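PDB 3IR9: peptide chain release factor subunit 1 from Methanosarcina mazei, which probably directs the termination of translation at the stop codons UAA, UAG and UGA, and is represented here by its C-terminal domain. Local coordinates for residues E75-K80 and L113-V118; L66-D71 and E124-A129. All blocks are in the same frame, centred on the assembly; numbering follows the deposited sequence.

Interaction 1: residues E75-K80 and L113-V118; sequences ERVTTK and LEVTDV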
loop_
_atom_site.group_PDB
_atom_site.type_symbol
_atom_site.label_atom_id
_atom_site.label_comp_id
_atom_site.label_asym_id
_atom_site.label_seq_id
_atom_site.Cartn_x
_atom_site.Cartn_y
_atom_site.Cartn_z
ATOM N N GLU A 75 -11.142 -10.357 -15.186
ATOM C CA GLU A 75 -12.529 -10.633 -14.821
ATOM C C GLU A 75 -13.120 -11.764 -15.654
ATOM O O GLU A 75 -12.683 -12.027 -16.775
ATOM C CB GLU A 75 -13.406 -9.392 -15.007
ATOM C CG GLU A 75 -12.698 -8.067 -14.861
ATOM C CD GLU A 75 -13.614 -6.906 -15.189
ATOM O OE1 GLU A 75 -13.532 -6.377 -16.319
ATOM O OE2 GLU A 75 -14.435 -6.541 -14.323
ATOM N N ARG A 76 -14.138 -12.414 -15.106
ATOM C CA ARG A 76 -14.872 -13.437 -15.833
ATOM C C ARG A 76 -16.199 -12.873 -16.332
ATOM O O ARG A 76 -17.044 -12.437 -15.551
ATOM C CB ARG A 76 -15.111 -14.658 -14.942
ATOM C CG ARG A 76 -15.820 -15.818 -15.625
ATOM C CD ARG A 76 -15.031 -16.311 -16.827
ATOM N NE ARG A 76 -15.466 -17.640 -17.234
ATOM C CZ ARG A 76 -14.842 -18.395 -18.128
ATOM N NH1 ARG A 76 -13.743 -17.959 -18.732
ATOM N NH2 ARG A 76 -15.322 -19.592 -18.413
ATOM N N VAL A 77 -16.380 -12.885 -17.644
ATOM C CA VAL A 77 -17.567 -12.300 -18.244
ATOM C C VAL A 77 -18.561 -13.368 -18.695
ATOM O O VAL A 77 -18.249 -14.221 -19.526
ATOM C CB VAL A 77 -17.196 -11.414 -19.450
ATOM C CG1 VAL A 77 -18.406 -10.625 -19.914
ATOM C CG2 VAL A 77 -16.038 -10.486 -19.094
ATOM N N THR A 78 -19.765 -13.323 -18.143
ATOM C CA THR A 78 -20.830 -14.183 -18.632
ATOM C C THR A 78 -21.711 -13.397 -19.593
ATOM O O THR A 78 -22.002 -12.219 -19.373
ATOM C CB THR A 78 -21.695 -14.757 -17.491
ATOM O OG1 THR A 78 -20.884 -15.556 -16.619
ATOM C CG2 THR A 78 -22.821 -15.608 -18.053
ATOM N N THR A 79 -22.122 -14.054 -20.669
ATOM C CA THR A 79 -23.054 -13.460 -21.611
ATOM C C THR A 79 -24.163 -14.473 -21.931
ATOM O O THR A 79 -23.937 -15.684 -21.898
ATOM C CB THR A 79 -22.330 -12.982 -22.899
ATOM O OG1 THR A 79 -22.005 -14.106 -23.725
ATOM C CG2 THR A 79 -21.043 -12.237 -22.551
ATOM N N LYS A 80 -25.362 -13.982 -22.217
ATOM C CA LYS A 80 -26.482 -14.863 -22.526
ATOM C C LYS A 80 -27.410 -14.271 -23.593
ATOM O O LYS A 80 -27.650 -13.064 -23.630
ATOM C CB LYS A 80 -27.273 -15.189 -21.256
ATOM C CG LYS A 80 -26.431 -15.754 -20.125
ATOM C CD LYS A 80 -27.293 -16.019 -18.911
ATOM C CE LYS A 80 -26.448 -16.221 -17.673
ATOM N NZ LYS A 80 -27.283 -16.183 -16.440
ATOM N N LEU A 113 -27.046 -10.547 -27.973
ATOM C CA LEU A 113 -26.554 -11.043 -26.701
ATOM C C LEU A 113 -26.496 -9.881 -25.712
ATOM O O LEU A 113 -26.593 -8.712 -26.099
ATOM C CB LEU A 113 -25.163 -11.662 -26.873
ATOM C CG LEU A 113 -25.058 -12.801 -27.888
ATOM C CD1 LEU A 113 -23.604 -13.142 -28.155
ATOM C CD2 LEU A 113 -25.819 -14.028 -27.411
ATOM N N GLU A 114 -26.343 -10.202 -24.433
ATOM C CA GLU A 114 -26.232 -9.184 -23.400
ATOM C C GLU A 114 -25.403 -9.741 -22.248
ATOM O O GLU A 114 -25.595 -10.887 -21.848
ATOM C CB GLU A 114 -27.625 -8.785 -22.905
ATOM C CG GLU A 114 -28.607 -8.390 -24.008
ATOM C CD GLU A 114 -30.053 -8.469 -23.549
ATOM O OE1 GLU A 114 -30.286 -8.477 -22.320
ATOM O OE2 GLU A 114 -30.955 -8.529 -24.414
ATOM N N VAL A 115 -24.479 -8.947 -21.719
ATOM C CA VAL A 115 -23.658 -9.409 -20.603
ATOM C C VAL A 115 -24.498 -9.422 -19.334
ATOM O O VAL A 115 -25.120 -8.416 -18.982
ATOM C CB VAL A 115 -22.413 -8.537 -20.402
ATOM C CG1 VAL A 115 -21.503 -9.156 -19.369
ATOM C CG2 VAL A 115 -21.671 -8.384 -21.706
ATOM N N THR A 116 -24.526 -10.568 -18.658
ATOM C CA THR A 116 -25.399 -10.745 -17.499
ATOM C C THR A 116 -24.676 -10.586 -16.155
ATOM O O THR A 116 -25.305 -10.315 -15.130
ATOM C CB THR A 116 -26.170 -12.082 -17.553
ATOM O OG1 THR A 116 -25.253 -13.164 -17.745
ATOM C CG2 THR A 116 -27.185 -12.063 -18.694
ATOM N N ASP A 117 -23.356 -10.748 -16.164
ATOM C CA ASP A 117 -22.555 -10.511 -14.966
ATOM C C ASP A 117 -21.077 -10.429 -15.306
ATOM O O ASP A 117 -20.587 -11.132 -16.191
ATOM C CB ASP A 117 -22.784 -11.604 -13.910
ATOM C CG ASP A 117 -21.766 -11.547 -12.776
ATOM O OD1 ASP A 117 -21.737 -10.531 -12.048
ATOM O OD2 ASP A 117 -20.994 -12.519 -12.615
ATOM N N VAL A 118 -20.380 -9.541 -14.607
ATOM C CA VAL A 118 -18.930 -9.517 -14.624
ATOM C C VAL A 118 -18.449 -9.695 -13.189
ATOM O O VAL A 118 -18.978 -9.079 -12.258
ATOM C CB VAL A 118 -18.377 -8.219 -15.223
ATOM C CG1 VAL A 118 -16.872 -8.323 -15.387
ATOM C CG2 VAL A 118 -19.045 -7.935 -16.567
HETATM O O HOH W 1 -19.370 -14.021 -15.270
#
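Thr-78 and Lys-80 meet Asp-117, Thr-116 and Glu-114 through four backbone hydrogen bonds between antiparallel strands. Thr-78 N donates to Asp-117 O (3.0 Å), and Thr-116 N returns a bond to Thr-78 O from above the carbonyl plane. Lys-80 and Glu-114 close a two-bond ring, Lys-80 N to Glu-114 O at 3.1 Å. Between Thr-78 and Thr-79 the register slips by one residue, a classic beta bulge in which Thr-116 and Asp-117 together lie opposite Thr-78.

A water between the strands is hydrogen-bonded to Thr-78 OG1 and can donate to Arg-76 O (2.8 Å) or, over a longer distance, to Asp-117 O; it may not serve both at once.

Apolar contacts line the face of Val-77, Thr-79, Val-115 and Val-118. Val-77 CG1 presses on Val-115 CG1 at 3.5 Å, tighter than usual for two methyls; both branches stand anti to their backbone N (chi1 -170° and -172°), which brings them together. Thr-79 CG2 rests on Val-115 CG2 at 4.0 Å. On the face of Thr-78 and Lys-80, the extended Lys-80 chain crosses the Thr-116 side chain at about a right angle, its CE 3.3 Å from Thr-116 OG1.

Leu-113 packs beside Cys-106, a zinc ligand. With strand 87-92 on the other edge of 75-81, the strands form a three-stranded antiparallel sheet with two CxxC pairs around zinc, consistent with a zinc-ribbon-like module.

Interaction 2: residues L66-D71 and E124-A129; sequences LLLSED and EFSELA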
loop_
_atom_site.group_PDB
_atom_site.type_symbol
_atom_site.label_atom_id
_atom_site.label_comp_id
_atom_site.label_asym_id
_atom_site.label_seq_id
_atom_site.Cartn_x
_atom_site.Cartn_y
_atom_site.Cartn_z
ATOM N N LEU A 66 -6.277 -23.828 -2.642
ATOM C CA LEU A 66 -6.320 -22.949 -3.812
ATOM C C LEU A 66 -5.309 -21.809 -3.710
ATOM O O LEU A 66 -5.252 -21.113 -2.697
ATOM C CB LEU A 66 -7.727 -22.379 -3.994
ATOM C CG LEU A 66 -7.938 -21.330 -5.087
ATOM C CD1 LEU A 66 -7.657 -21.898 -6.483
ATOM C CD2 LEU A 66 -9.351 -20.767 -4.992
ATOM N N LEU A 67 -4.518 -21.614 -4.762
ATOM C CA LEU A 67 -3.505 -20.559 -4.769
ATOM C C LEU A 67 -3.758 -19.486 -5.837
ATOM O O LEU A 67 -3.875 -19.788 -7.024
ATOM C CB LEU A 67 -2.099 -21.155 -4.922
ATOM C CG LEU A 67 -1.672 -22.150 -3.837
ATOM C CD1 LEU A 67 -1.910 -23.585 -4.285
ATOM C CD2 LEU A 67 -0.211 -21.961 -3.470
ATOM N N LEU A 68 -3.841 -18.233 -5.393
ATOM C CA LEU A 68 -4.089 -17.086 -6.269
ATOM C C LEU A 68 -3.034 -15.996 -6.025
ATOM O O LEU A 68 -2.750 -15.652 -4.878
ATOM C CB LEU A 68 -5.498 -16.524 -6.018
ATOM C CG LEU A 68 -6.664 -17.518 -5.876
ATOM C CD1 LEU A 68 -7.979 -16.811 -5.587
ATOM C CD2 LEU A 68 -6.799 -18.390 -7.117
ATOM N N SER A 69 -2.441 -15.461 -7.091
ATOM C CA SER A 69 -1.455 -14.390 -6.935
ATOM C C SER A 69 -2.138 -13.088 -6.536
ATOM O O SER A 69 -3.299 -12.857 -6.865
ATOM C CB SER A 69 -0.635 -14.181 -8.214
ATOM O OG SER A 69 0.468 -13.317 -7.983
ATOM N N GLU A 70 -1.405 -12.239 -5.828
ATOM C CA GLU A 70 -1.924 -10.948 -5.399
ATOM C C GLU A 70 -1.941 -9.990 -6.594
ATOM O O GLU A 70 -2.215 -8.800 -6.447
ATOM C CB GLU A 70 -1.047 -10.399 -4.269
ATOM C CG GLU A 70 -1.697 -9.370 -3.352
ATOM C CD GLU A 70 -0.809 -9.023 -2.162
ATOM O OE1 GLU A 70 -0.523 -9.925 -1.347
ATOM O OE2 GLU A 70 -0.393 -7.851 -2.042
ATOM N N ASP A 71 -1.659 -10.525 -7.780
ATOM C CA ASP A 71 -1.534 -9.703 -8.979
ATOM C C ASP A 71 -2.549 -10.002 -10.076
ATOM O O ASP A 71 -2.520 -9.376 -11.138
ATOM C CB ASP A 71 -0.129 -9.846 -9.548
ATOM C CG ASP A 71 0.901 -9.130 -8.717
ATOM O OD1 ASP A 71 0.532 -8.619 -7.638
ATOM O OD2 ASP A 71 2.070 -9.072 -9.150
ATOM N N GLU A 124 -14.754 -15.370 -8.283
ATOM C CA GLU A 124 -15.337 -16.638 -8.716
ATOM C C GLU A 124 -14.656 -17.844 -8.083
ATOM O O GLU A 124 -15.317 -18.798 -7.672
ATOM C CB GLU A 124 -15.276 -16.760 -10.243
ATOM C CG GLU A 124 -15.666 -18.138 -10.768
ATOM C CD GLU A 124 -15.112 -18.416 -12.160
ATOM O OE1 GLU A 124 -14.439 -17.528 -12.721
ATOM O OE2 GLU A 124 -15.345 -19.521 -12.697
ATOM N N PHE A 125 -13.329 -17.793 -8.012
ATOM C CA PHE A 125 -12.539 -18.929 -7.555
ATOM C C PHE A 125 -12.611 -19.107 -6.042
ATOM O O PHE A 125 -12.465 -20.217 -5.534
ATOM C CB PHE A 125 -11.090 -18.805 -8.046
ATOM C CG PHE A 125 -10.919 -19.106 -9.521
ATOM C CD1 PHE A 125 -11.873 -18.702 -10.444
ATOM C CD2 PHE A 125 -9.801 -19.784 -9.984
ATOM C CE1 PHE A 125 -11.715 -18.974 -11.794
ATOM C CE2 PHE A 125 -9.639 -20.056 -11.335
ATOM C CZ PHE A 125 -10.598 -19.651 -12.237
ATOM N N SER A 126 -12.859 -18.011 -5.334
ATOM C CA SER A 126 -13.040 -18.051 -3.888
ATOM C C SER A 126 -14.448 -18.522 -3.526
ATOM O O SER A 126 -14.646 -19.215 -2.526
ATOM C CB SER A 126 -12.770 -16.675 -3.291
ATOM O OG SER A 126 -11.463 -16.249 -3.623
ATOM N N GLU A 127 -15.419 -18.140 -4.353
ATOM C CA GLU A 127 -16.795 -18.609 -4.216
ATOM C C GLU A 127 -16.846 -20.132 -4.345
ATOM O O GLU A 127 -17.486 -20.812 -3.545
ATOM C CB GLU A 127 -17.688 -17.965 -5.286
ATOM C CG GLU A 127 -17.657 -16.433 -5.321
ATOM C CD GLU A 127 -18.327 -15.854 -6.567
ATOM O OE1 GLU A 127 -18.643 -14.643 -6.575
ATOM O OE2 GLU A 127 -18.539 -16.612 -7.540
ATOM N N LEU A 128 -16.168 -20.660 -5.360
ATOM C CA LEU A 128 -16.116 -22.100 -5.575
ATOM C C LEU A 128 -15.291 -22.790 -4.497
ATOM O O LEU A 128 -15.689 -23.833 -3.984
ATOM C CB LEU A 128 -15.536 -22.419 -6.950
ATOM C CG LEU A 128 -16.229 -21.750 -8.128
ATOM C CD1 LEU A 128 -15.633 -22.256 -9.421
ATOM C CD2 LEU A 128 -17.714 -22.029 -8.068
ATOM N N ALA A 129 -14.136 -22.217 -4.165
ATOM C CA ALA A 129 -13.319 -22.755 -3.086
ATOM C C ALA A 129 -14.186 -22.937 -1.852
ATOM O O ALA A 129 -14.301 -24.040 -1.321
ATOM C CB ALA A 129 -12.148 -21.835 -2.779
#
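Leu-66 reaches the helix with a single methyl, CD2, which settles against one turn of helix 124-129. This methyl lies 3.7 Å from Ala-129 CB and 4.0 Å from Phe-125 CB, two side chains one helical turn apart, and it also comes within 3.2 Å of Phe-125 O. That carbonyl also accepts the helical hydrogen bond from Ala-129 N. The CB of Leu-66 is directed toward the helix and CG is anti to the backbone N (chi1 174°); of the two methyls, CD2 makes the contact.

Leu-68, two residues further along the strand, points the same way but divides its two methyls. CD1 approaches Ser-126 OG at 4.0 Å, a van der Waals contact with a hydroxyl that is hydrogen-bonded to Val-122 O in the preceding turn of the helix. Leu-68 CD2 lies 4.4 Å from Phe-125 CD2, approaching the ring obliquely. Although Phe-125 starts out toward the strand at CB, its ring leads away, leaving Leu-66 to touch the CB and Leu-68 to touch the ring. No hydrogen bond joins the two segments; the contact is a small, buried one made by packing, and the axes of strand 66-69 and helix 124-129 approach to 10.1 Å, running nearly antiparallel at 164°.

The Phe-125 side chain also packs on Glu-51 and Arg-55 of helix 51-58 and on Ile-156 of strand 156-160, while Leu-66 also meets Val-54. Ser-126 and Ala-129 touch Val-136 of strand 135-139. Helix 121-131 thus lies against the mixed four-stranded sheet, beside helix 51-58, and strand 63-69 sits between strands 156-160 and 135-139.

How the interactions relate
The two contacts belong to different parts of the same domain, their centres 19 Å apart: interaction 1 lies in the projecting zinc-bearing sheet, interaction 2 near the centre of the chain. The chain enters that sheet from strand 63-69 into strand 75-81, and returns through strand 113-120 directly into helix 121-131, so the elements paired in interaction 1 are continuous with those packed in interaction 2. They also touch at the junction, where Arg-76 CG lies 3.6 Å from Glu-124 OE1. The zinc, held by Cys-81, Cys-84, Cys-106 and Cys-109, is about 6 Å from the side chain of Leu-113 in interaction 1.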